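Local coordinates for Thiol:disulfide interchange protein dsbC (Haemophilus influenzae, PDB 1T3B) that probably helps periplasmic proteins to form and rearrange their disulfide bonds, acting as a homodimeric thiol:disulfide interchange protein and isomerase, at residues D76-Y81 against T117-A122; Q135-W140 against E160-N165; D95-Y100 against F123-M128. All blocks are in the same frame, centred on the assembly; numbering follows the deposited sequence.

Contact 1: D76-Y81 against T117-A122; sequences DEMIVY and TVRYLA
Met78, Tyr81 and Tyr120 make the three largest contributions to the contact by which edge strand 79-81 joins the mixed sheet of a thioredoxin-type fold, pairing antiparallel with strand 116-122. The axes of the short segments 79-81 and 117-122 approach to 4.6 Å, and the pairing illustrates how a brief edge strand is held by backbone bonds and by side chains on both faces. Ile79 and Tyr120 form a hydrogen-bonded pair: Ile79 N gives a bond of 3.0 Å to Tyr120 O, and Tyr120 N returns one to Ile79 O. Further along, Tyr81 N donates to Val118 O. Tyr120 O also receives the CA-H of Met78, with Met78 CA 3.1 Å from that oxygen.

On the face bearing Ile79 and Val118, the two tyrosine rings meet rim to rim, their planes 78° apart and neither lying over the other. The touch is made by Tyr81 CE2 and Tyr120 CE2, 3.2 Å apart. Leu149 of helix 145-153 and Leu108 of helix 108-113 pack against both tyrosines, and Tyr81 OH is hydrogen-bonded to Asn150 and His105.

Across the sheet, Val80 CG1 lies against Thr117 CG2. Met78, just before the strand, has CG beside its own backbone N (chi1 -69°) and an extended chain beyond. Met78 CG packs 3.6 Å from Leu121 CD2. The guanidinium of Arg119, whose NH2 is hydrogen-bonded to Asn72 and Thr91, presents one face to the thioether. Met78 SD sits 3.4 Å above the plane of the Arg119 guanidinium, offset toward the rim, with Arg119 NE its nearest atom at 3.6 Å.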
loop_
_atom_site.group_PDB
_atom_site.type_symbol
_atom_site.label_atom_id
_atom_site.label_comp_id
_atom_site.label_asym_id
_atom_site.label_seq_id
_atom_site.Cartn_x
_atom_site.Cartn_y
_atom_site.Cartn_z
ATOM N N ASP A 76 -20.182 -20.132 -15.613
ATOM C CA ASP A 76 -21.589 -20.307 -15.997
ATOM C C ASP A 76 -22.439 -19.042 -16.005
ATOM O O ASP A 76 -23.667 -19.115 -16.026
ATOM C CB ASP A 76 -22.266 -21.342 -15.090
ATOM C CG ASP A 76 -21.584 -22.697 -15.137
ATOM O OD1 ASP A 76 -21.151 -23.110 -16.236
ATOM O OD2 ASP A 76 -21.488 -23.353 -14.080
ATOM N N GLU A 77 -21.784 -17.887 -15.978
ATOM C CA GLU A 77 -22.471 -16.598 -15.979
ATOM C C GLU A 77 -21.954 -15.801 -17.157
ATOM O O GLU A 77 -22.541 -14.798 -17.574
ATOM C CB GLU A 77 -22.200 -15.864 -14.668
ATOM C CG GLU A 77 -23.000 -16.421 -13.510
ATOM C CD GLU A 77 -22.599 -15.848 -12.172
ATOM O OE1 GLU A 77 -22.428 -14.621 -12.074
ATOM O OE2 GLU A 77 -22.467 -16.628 -11.209
ATOM N N MET A 78 -20.843 -16.287 -17.690
ATOM C CA MET A 78 -20.194 -15.678 -18.830
ATOM C C MET A 78 -20.969 -16.006 -20.086
ATOM O O MET A 78 -21.543 -17.080 -20.196
ATOM C CB MET A 78 -18.765 -16.206 -18.946
ATOM C CG MET A 78 -17.874 -15.727 -17.823
ATOM S SD MET A 78 -16.316 -16.606 -17.736
ATOM C CE MET A 78 -15.999 -16.471 -16.021
ATOM N N ILE A 79 -20.999 -15.064 -21.023
ATOM C CA ILE A 79 -21.684 -15.266 -22.283
ATOM C C ILE A 79 -20.609 -15.673 -23.284
ATOM O O ILE A 79 -19.965 -14.833 -23.886
ATOM C CB ILE A 79 -22.399 -13.985 -22.715
ATOM C CG1 ILE A 79 -23.364 -13.555 -21.602
ATOM C CG2 ILE A 79 -23.137 -14.230 -24.022
ATOM C CD1 ILE A 79 -24.380 -12.501 -21.995
ATOM N N VAL A 80 -20.427 -16.981 -23.447
ATOM C CA VAL A 80 -19.391 -17.542 -24.308
ATOM C C VAL A 80 -19.651 -17.637 -25.807
ATOM O O VAL A 80 -20.761 -17.892 -26.247
ATOM C CB VAL A 80 -19.002 -18.954 -23.819
ATOM C CG1 VAL A 80 -17.675 -19.374 -24.411
ATOM C CG2 VAL A 80 -18.959 -18.980 -22.317
ATOM N N TYR A 81 -18.582 -17.451 -26.571
ATOM C CA TYR A 81 -18.587 -17.524 -28.020
ATOM C C TYR A 81 -17.368 -18.381 -28.385
ATOM O O TYR A 81 -16.380 -17.859 -28.892
ATOM C CB TYR A 81 -18.418 -16.125 -28.625
ATOM C CG TYR A 81 -19.611 -15.220 -28.465
ATOM C CD1 TYR A 81 -20.604 -15.175 -29.431
ATOM C CD2 TYR A 81 -19.756 -14.420 -27.342
ATOM C CE1 TYR A 81 -21.708 -14.361 -29.285
ATOM C CE2 TYR A 81 -20.859 -13.603 -27.187
ATOM C CZ TYR A 81 -21.832 -13.577 -28.163
ATOM O OH TYR A 81 -22.933 -12.766 -28.017
ATOM N N THR A 117 -11.418 -18.143 -27.836
ATOM C CA THR A 117 -12.761 -18.208 -27.274
ATOM C C THR A 117 -13.021 -16.951 -26.449
ATOM O O THR A 117 -12.326 -16.705 -25.458
ATOM C CB THR A 117 -12.902 -19.422 -26.342
ATOM O OG1 THR A 117 -13.015 -20.613 -27.125
ATOM C CG2 THR A 117 -14.112 -19.276 -25.444
ATOM N N VAL A 118 -14.019 -16.163 -26.839
ATOM C CA VAL A 118 -14.336 -14.940 -26.110
ATOM C C VAL A 118 -15.426 -15.193 -25.070
ATOM O O VAL A 118 -16.489 -15.698 -25.386
ATOM C CB VAL A 118 -14.777 -13.826 -27.081
ATOM C CG1 VAL A 118 -15.102 -12.563 -26.313
ATOM C CG2 VAL A 118 -13.673 -13.553 -28.090
ATOM N N ARG A 119 -15.150 -14.846 -23.818
ATOM C CA ARG A 119 -16.103 -15.048 -22.732
ATOM C C ARG A 119 -16.427 -13.706 -22.081
ATOM O O ARG A 119 -15.557 -13.072 -21.502
ATOM C CB ARG A 119 -15.509 -16.001 -21.693
ATOM C CG ARG A 119 -14.658 -17.112 -22.296
ATOM C CD ARG A 119 -14.357 -18.212 -21.288
ATOM N NE ARG A 119 -13.768 -17.680 -20.066
ATOM C CZ ARG A 119 -13.385 -18.417 -19.030
ATOM N NH1 ARG A 119 -13.528 -19.735 -19.061
ATOM N NH2 ARG A 119 -12.858 -17.832 -17.964
ATOM N N TYR A 120 -17.677 -13.274 -22.172
ATOM C CA TYR A 120 -18.055 -11.992 -21.609
ATOM C C TYR A 120 -18.557 -11.994 -20.182
ATOM O O TYR A 120 -19.336 -12.848 -19.765
ATOM C CB TYR A 120 -19.137 -11.298 -22.445
ATOM C CG TYR A 120 -18.765 -10.892 -23.848
ATOM C CD1 TYR A 120 -17.736 -9.985 -24.104
ATOM C CD2 TYR A 120 -19.479 -11.388 -24.925
ATOM C CE1 TYR A 120 -17.439 -9.587 -25.411
ATOM C CE2 TYR A 120 -19.188 -10.998 -26.219
ATOM C CZ TYR A 120 -18.177 -10.108 -26.457
ATOM O OH TYR A 120 -17.920 -9.776 -27.760
ATOM N N LEU A 121 -18.101 -10.977 -19.465
ATOM C CA LEU A 121 -18.480 -10.691 -18.101
ATOM C C LEU A 121 -19.013 -9.278 -18.271
ATOM O O LEU A 121 -18.609 -8.574 -19.187
ATOM C CB LEU A 121 -17.257 -10.689 -17.192
ATOM C CG LEU A 121 -16.841 -12.072 -16.715
ATOM C CD1 LEU A 121 -15.600 -11.995 -15.894
ATOM C CD2 LEU A 121 -17.968 -12.650 -15.891
ATOM N N ALA A 122 -19.918 -8.856 -17.405
ATOM C CA ALA A 122 -20.467 -7.524 -17.543
ATOM C C ALA A 122 -19.680 -6.493 -16.760
ATOM O O ALA A 122 -19.110 -6.775 -15.706
ATOM C CB ALA A 122 -21.923 -7.500 -17.096
#

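Contact 2: Q135-W140 against E160-N165; sequences QMEAIW and EVKTPN
The side chains of Glu137 and Lys162 cross at about a right angle where helix 131-141 packs on the irregular loop leading into helix 166-177 of the thioredoxin-like domain. A chi1 of -124°, away from the staggered positions, puts Glu137 CG 3.3 Å from Pro164 CA and close to Thr163 O. The chain then bends at chi2 (-67°), which turns CD. Glu137 OE2 accepts a weak bond of 3.3 Å from Asn165 N; its stronger partner is Ile166 N, with Val167 N a further weak one.

Lys162 is extended as far as CE and turns only at its last torsion (chi4 66°), which places Lys162 NZ 3.5 Å from Ala138 CA. Glu160 folds more tightly: its CG stands between its own backbone N and carbonyl carbon, and the chain then bends at chi2. Glu160 OE1 lies 3.6 Å from Ala138 CB, while Glu160 OE2 forms a long salt bridge of 3.7 Å to Lys162 NZ. Val161 CG2 packs against Gln135 N.

Chemically, one carboxylate oxygen gathers successive amide N-H groups at the start of helix 166-177, an environment that would probably favour the charged form of Glu137.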
loop_
_atom_site.group_PDB
_atom_site.type_symbol
_atom_site.label_atom_id
_atom_site.label_comp_id
_atom_site.label_asym_id
_atom_site.label_seq_id
_atom_site.Cartn_x
_atom_site.Cartn_y
_atom_site.Cartn_z
ATOM N N GLN A 135 -30.553 -3.269 -18.083
ATOM C CA GLN A 135 -30.704 -4.022 -19.321
ATOM C C GLN A 135 -29.682 -5.144 -19.383
ATOM O O GLN A 135 -29.967 -6.236 -19.868
ATOM C CB GLN A 135 -30.525 -3.100 -20.519
ATOM C CG GLN A 135 -31.418 -1.893 -20.467
ATOM C CD GLN A 135 -31.176 -0.968 -21.617
ATOM O OE1 GLN A 135 -30.052 -0.542 -21.849
ATOM N NE2 GLN A 135 -32.228 -0.649 -22.352
ATOM N N MET A 136 -28.487 -4.875 -18.879
ATOM C CA MET A 136 -27.442 -5.878 -18.892
ATOM C C MET A 136 -27.727 -6.997 -17.923
ATOM O O MET A 136 -27.312 -8.126 -18.138
ATOM C CB MET A 136 -26.093 -5.242 -18.587
ATOM C CG MET A 136 -25.517 -4.515 -19.794
ATOM S SD MET A 136 -23.917 -3.804 -19.526
ATOM C CE MET A 136 -24.401 -2.173 -19.187
ATOM N N GLU A 137 -28.432 -6.691 -16.845
ATOM C CA GLU A 137 -28.771 -7.731 -15.886
ATOM C C GLU A 137 -29.721 -8.657 -16.631
ATOM O O GLU A 137 -29.580 -9.876 -16.612
ATOM C CB GLU A 137 -29.468 -7.129 -14.673
ATOM C CG GLU A 137 -28.799 -7.452 -13.362
ATOM C CD GLU A 137 -28.875 -8.915 -13.011
ATOM O OE1 GLU A 137 -29.977 -9.478 -13.124
ATOM O OE2 GLU A 137 -27.848 -9.501 -12.605
ATOM N N ALA A 138 -30.681 -8.049 -17.312
ATOM C CA ALA A 138 -31.651 -8.797 -18.075
ATOM C C ALA A 138 -30.917 -9.683 -19.061
ATOM O O ALA A 138 -31.163 -10.884 -19.124
ATOM C CB ALA A 138 -32.572 -7.851 -18.813
ATOM N N ILE A 139 -30.004 -9.095 -19.821
ATOM C CA ILE A 139 -29.259 -9.845 -20.820
ATOM C C ILE A 139 -28.450 -11.001 -20.269
ATOM O O ILE A 139 -28.467 -12.084 -20.831
ATOM C CB ILE A 139 -28.287 -8.935 -21.601
ATOM C CG1 ILE A 139 -29.063 -7.886 -22.384
ATOM C CG2 ILE A 139 -27.454 -9.759 -22.551
ATOM C CD1 ILE A 139 -28.179 -6.833 -23.014
ATOM N N TRP A 140 -27.741 -10.767 -19.174
ATOM C CA TRP A 140 -26.883 -11.784 -18.581
ATOM C C TRP A 140 -27.596 -12.938 -17.896
ATOM O O TRP A 140 -27.005 -14.004 -17.691
ATOM C CB TRP A 140 -25.909 -11.118 -17.603
ATOM C CG TRP A 140 -24.515 -11.022 -18.133
ATOM C CD1 TRP A 140 -23.479 -11.891 -17.898
ATOM C CD2 TRP A 140 -24.026 -10.060 -19.066
ATOM N NE1 TRP A 140 -22.381 -11.528 -18.639
ATOM C CE2 TRP A 140 -22.692 -10.408 -19.365
ATOM C CE3 TRP A 140 -24.588 -8.943 -19.683
ATOM C CZ2 TRP A 140 -21.915 -9.675 -20.254
ATOM C CZ3 TRP A 140 -23.828 -8.218 -20.558
ATOM C CH2 TRP A 140 -22.502 -8.585 -20.841
ATOM N N GLU A 160 -38.361 -5.044 -20.917
ATOM C CA GLU A 160 -38.481 -5.206 -19.477
ATOM C C GLU A 160 -37.091 -4.995 -18.893
ATOM O O GLU A 160 -36.208 -4.506 -19.594
ATOM C CB GLU A 160 -39.044 -6.594 -19.146
ATOM C CG GLU A 160 -38.395 -7.751 -19.879
ATOM C CD GLU A 160 -36.996 -8.068 -19.375
ATOM O OE1 GLU A 160 -36.090 -7.223 -19.544
ATOM O OE2 GLU A 160 -36.799 -9.170 -18.809
ATOM N N VAL A 161 -36.867 -5.359 -17.636
ATOM C CA VAL A 161 -35.549 -5.143 -17.063
ATOM C C VAL A 161 -35.472 -5.654 -15.647
ATOM O O VAL A 161 -36.467 -5.637 -14.928
ATOM C CB VAL A 161 -35.192 -3.636 -17.079
ATOM C CG1 VAL A 161 -34.777 -3.168 -15.693
ATOM C CG2 VAL A 161 -34.096 -3.377 -18.083
ATOM N N LYS A 162 -34.279 -6.087 -15.247
ATOM C CA LYS A 162 -34.052 -6.616 -13.908
ATOM C C LYS A 162 -33.191 -5.682 -13.067
ATOM O O LYS A 162 -32.683 -4.674 -13.554
ATOM C CB LYS A 162 -33.382 -7.992 -13.989
ATOM C CG LYS A 162 -34.181 -9.058 -14.733
ATOM C CD LYS A 162 -33.434 -10.396 -14.758
ATOM C CE LYS A 162 -34.112 -11.442 -15.658
ATOM N NZ LYS A 162 -34.094 -11.095 -17.120
ATOM N N THR A 163 -33.027 -6.024 -11.797
ATOM C CA THR A 163 -32.228 -5.220 -10.884
ATOM C C THR A 163 -30.816 -5.779 -10.792
ATOM O O THR A 163 -30.617 -6.969 -10.527
ATOM C CB THR A 163 -32.855 -5.182 -9.470
ATOM O OG1 THR A 163 -34.058 -4.403 -9.504
ATOM C CG2 THR A 163 -31.891 -4.570 -8.465
ATOM N N PRO A 164 -29.815 -4.918 -11.010
ATOM C CA PRO A 164 -28.400 -5.273 -10.964
ATOM C C PRO A 164 -28.099 -6.233 -9.824
ATOM O O PRO A 164 -28.524 -6.015 -8.691
ATOM C CB PRO A 164 -27.732 -3.924 -10.798
ATOM C CG PRO A 164 -28.606 -3.048 -11.635
ATOM C CD PRO A 164 -29.976 -3.469 -11.195
ATOM N N ASN A 165 -27.371 -7.301 -10.143
ATOM C CA ASN A 165 -27.013 -8.318 -9.171
ATOM C C ASN A 165 -25.808 -9.105 -9.643
ATOM O O ASN A 165 -24.749 -9.058 -9.026
ATOM C CB ASN A 165 -28.187 -9.268 -8.952
ATOM C CG ASN A 165 -27.859 -10.399 -7.976
ATOM O OD1 ASN A 165 -28.666 -11.310 -7.764
ATOM N ND2 ASN A 165 -26.671 -10.344 -7.378
#

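Contact 3: D95-Y100 against F123-M128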
loop_
_atom_site.group_PDB
_atom_site.type_symbol
_atom_site.label_atom_id
_atom_site.label_comp_id
_atom_site.label_asym_id
_atom_site.label_seq_id
_atom_site.Cartn_x
_atom_site.Cartn_y
_atom_site.Cartn_z
ATOM N N ASP A 95 -19.290 -3.526 -21.936
ATOM C CA ASP A 95 -20.423 -2.658 -21.649
ATOM C C ASP A 95 -21.194 -2.519 -22.959
ATOM O O ASP A 95 -20.599 -2.477 -24.029
ATOM C CB ASP A 95 -19.938 -1.293 -21.160
ATOM C CG ASP A 95 -21.061 -0.446 -20.597
ATOM O OD1 ASP A 95 -22.074 -0.260 -21.311
ATOM O OD2 ASP A 95 -20.931 0.030 -19.446
ATOM N N ILE A 96 -22.513 -2.439 -22.880
ATOM C CA ILE A 96 -23.331 -2.376 -24.083
ATOM C C ILE A 96 -23.398 -1.026 -24.757
ATOM O O ILE A 96 -23.847 -0.911 -25.898
ATOM C CB ILE A 96 -24.761 -2.868 -23.793
ATOM C CG1 ILE A 96 -25.347 -2.102 -22.611
ATOM C CG2 ILE A 96 -24.740 -4.341 -23.487
ATOM C CD1 ILE A 96 -26.737 -2.493 -22.278
ATOM N N THR A 97 -22.941 -0.005 -24.059
ATOM C CA THR A 97 -22.969 1.335 -24.611
ATOM C C THR A 97 -21.551 1.781 -24.955
ATOM O O THR A 97 -21.243 2.967 -24.891
ATOM C CB THR A 97 -23.549 2.315 -23.583
ATOM O OG1 THR A 97 -22.760 2.262 -22.379
ATOM C CG2 THR A 97 -25.002 1.966 -23.273
ATOM N N CYS A 98 -20.693 0.835 -25.322
ATOM C CA CYS A 98 -19.307 1.155 -25.629
ATOM C C CYS A 98 -18.910 0.772 -27.059
ATOM O O CYS A 98 -18.894 -0.402 -27.423
ATOM C CB CYS A 98 -18.408 0.489 -24.571
ATOM S SG CYS A 98 -16.839 -0.263 -25.106
ATOM N N HIS A 99 -18.594 1.786 -27.863
ATOM C CA HIS A 99 -18.212 1.607 -29.266
ATOM C C HIS A 99 -17.206 0.507 -29.567
ATOM O O HIS A 99 -17.382 -0.258 -30.520
ATOM C CB HIS A 99 -17.681 2.921 -29.842
ATOM C CG HIS A 99 -17.175 2.809 -31.251
ATOM N ND1 HIS A 99 -15.854 3.023 -31.586
ATOM C CD2 HIS A 99 -17.811 2.508 -32.410
ATOM C CE1 HIS A 99 -15.698 2.860 -32.888
ATOM N NE2 HIS A 99 -16.868 2.547 -33.412
ATOM N N TYR A 100 -16.149 0.432 -28.769
ATOM C CA TYR A 100 -15.113 -0.568 -28.979
ATOM C C TYR A 100 -15.517 -1.949 -28.497
ATOM O O TYR A 100 -15.044 -2.956 -29.018
ATOM C CB TYR A 100 -13.801 -0.114 -28.320
ATOM C CG TYR A 100 -13.024 0.885 -29.161
ATOM C CD1 TYR A 100 -12.392 0.487 -30.337
ATOM C CD2 TYR A 100 -12.951 2.233 -28.804
ATOM C CE1 TYR A 100 -11.709 1.402 -31.135
ATOM C CE2 TYR A 100 -12.274 3.155 -29.600
ATOM C CZ TYR A 100 -11.658 2.730 -30.762
ATOM O OH TYR A 100 -10.998 3.632 -31.552
ATOM N N PHE A 123 -19.658 -5.281 -17.287
ATOM C CA PHE A 123 -18.983 -4.214 -16.606
ATOM C C PHE A 123 -19.706 -2.908 -16.852
ATOM O O PHE A 123 -19.267 -2.100 -17.667
ATOM C CB PHE A 123 -17.534 -4.091 -17.065
ATOM C CG PHE A 123 -16.704 -3.214 -16.173
ATOM C CD1 PHE A 123 -16.172 -3.710 -14.985
ATOM C CD2 PHE A 123 -16.519 -1.869 -16.478
ATOM C CE1 PHE A 123 -15.474 -2.885 -14.119
ATOM C CE2 PHE A 123 -15.821 -1.034 -15.613
ATOM C CZ PHE A 123 -15.302 -1.545 -14.433
ATOM N N PRO A 124 -20.853 -2.699 -16.186
ATOM C CA PRO A 124 -21.585 -1.441 -16.380
ATOM C C PRO A 124 -20.848 -0.266 -15.723
ATOM O O PRO A 124 -20.880 -0.076 -14.502
ATOM C CB PRO A 124 -22.959 -1.730 -15.765
ATOM C CG PRO A 124 -22.702 -2.833 -14.808
ATOM C CD PRO A 124 -21.700 -3.698 -15.518
ATOM N N ARG A 125 -20.180 0.512 -16.568
ATOM C CA ARG A 125 -19.378 1.658 -16.149
ATOM C C ARG A 125 -20.111 2.732 -15.347
ATOM O O ARG A 125 -19.672 3.091 -14.256
ATOM C CB ARG A 125 -18.709 2.279 -17.380
ATOM C CG ARG A 125 -17.711 1.352 -18.051
ATOM C CD ARG A 125 -17.230 1.904 -19.381
ATOM N NE ARG A 125 -18.327 2.181 -20.301
ATOM C CZ ARG A 125 -18.165 2.596 -21.552
ATOM N NH1 ARG A 125 -16.945 2.777 -22.029
ATOM N NH2 ARG A 125 -19.219 2.839 -22.318
ATOM N N ALA A 126 -21.214 3.248 -15.889
ATOM C CA ALA A 126 -22.003 4.280 -15.215
ATOM C C ALA A 126 -22.762 3.689 -14.019
ATOM O O ALA A 126 -23.960 3.937 -13.832
ATOM C CB ALA A 126 -22.982 4.925 -16.211
ATOM N N GLY A 127 -22.053 2.901 -13.215
ATOM C CA GLY A 127 -22.662 2.283 -12.051
ATOM C C GLY A 127 -23.877 1.415 -12.339
ATOM O O GLY A 127 -24.343 1.333 -13.476
ATOM N N MET A 128 -24.403 0.786 -11.287
ATOM C CA MET A 128 -25.558 -0.106 -11.385
ATOM C C MET A 128 -26.858 0.659 -11.224
ATOM O O MET A 128 -27.889 0.075 -10.896
ATOM C CB MET A 128 -25.504 -1.162 -10.283
ATOM C CG MET A 128 -24.118 -1.610 -9.900
ATOM S SD MET A 128 -23.345 -2.582 -11.181
ATOM C CE MET A 128 -24.437 -3.926 -11.218
#
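The redox-active site of the thioredoxin-like domain includes this contact, in which Asp95, directly after strand 88-94, and Cys98 meet Arg125 in the loop that follows strand 116-122. Cys98, disulfide-bonded to Cys101, stands at the N-cap position of helix 99-105 and closes a type I beta turn that begins at Asp95.

Asp95 divides its work between its two oxygens. OD1 serves the turn: Thr97 N donates to Asp95 OD1 over 2.9 Å on the anti side, which makes an Asx turn, and Thr97 OG1 donates to it from above the carboxylate plane. Asp95 CG is anti to the backbone N (chi1 -169°), and OD2 meets Arg125 of the other loop. Arg125 N gives Asp95 OD2 a bond of 3.0 Å, nearly in line with the C-O bond, and Arg125 NE adds to Asp95 OD2 a weak, salt-bridging one of 3.5 Å. The carboxylate and guanidinium planes are 50° apart.

The Arg125 chain bends at chi3, and its guanidinium lies with one face toward Cys98 CB, 3.4 Å from Arg125 NH2. Thr97 O is at the guanidinium edge, in its plane, 3.3 Å from Arg125 NH2. Thr182 touches Asp95, Cys98 and Arg125.

One carboxylate thus bonds to the turn that carries Cys98 and to the second loop, and its charge probably offsets part of that of the guanidinium lying against Cys98.

All three contacts belong to the thioredoxin-like part of the chain. Contact 1 lies in its mixed sheet, contact 3 at the loops that follow two of the strands, and contact 2 at the helical layer beyond. The centres of contact 1 and contact 2 are about 16 Å apart. Those of contact 1 and contact 3 are about 15 Å apart, and those of contact 2 and contact 3 about 13 Å. Along the chain contacts 1 and 3 interleave, and 117-122 runs straight into 123-128; contact 2 opens after both have closed. Helix 131-141 bridges the set: Trp140 packs on Glu77 and Tyr120, and Met136 on Asp95, Ile96 and Pro124. The redox loop and the sheet thus share helix 131-141 as a common packing partner.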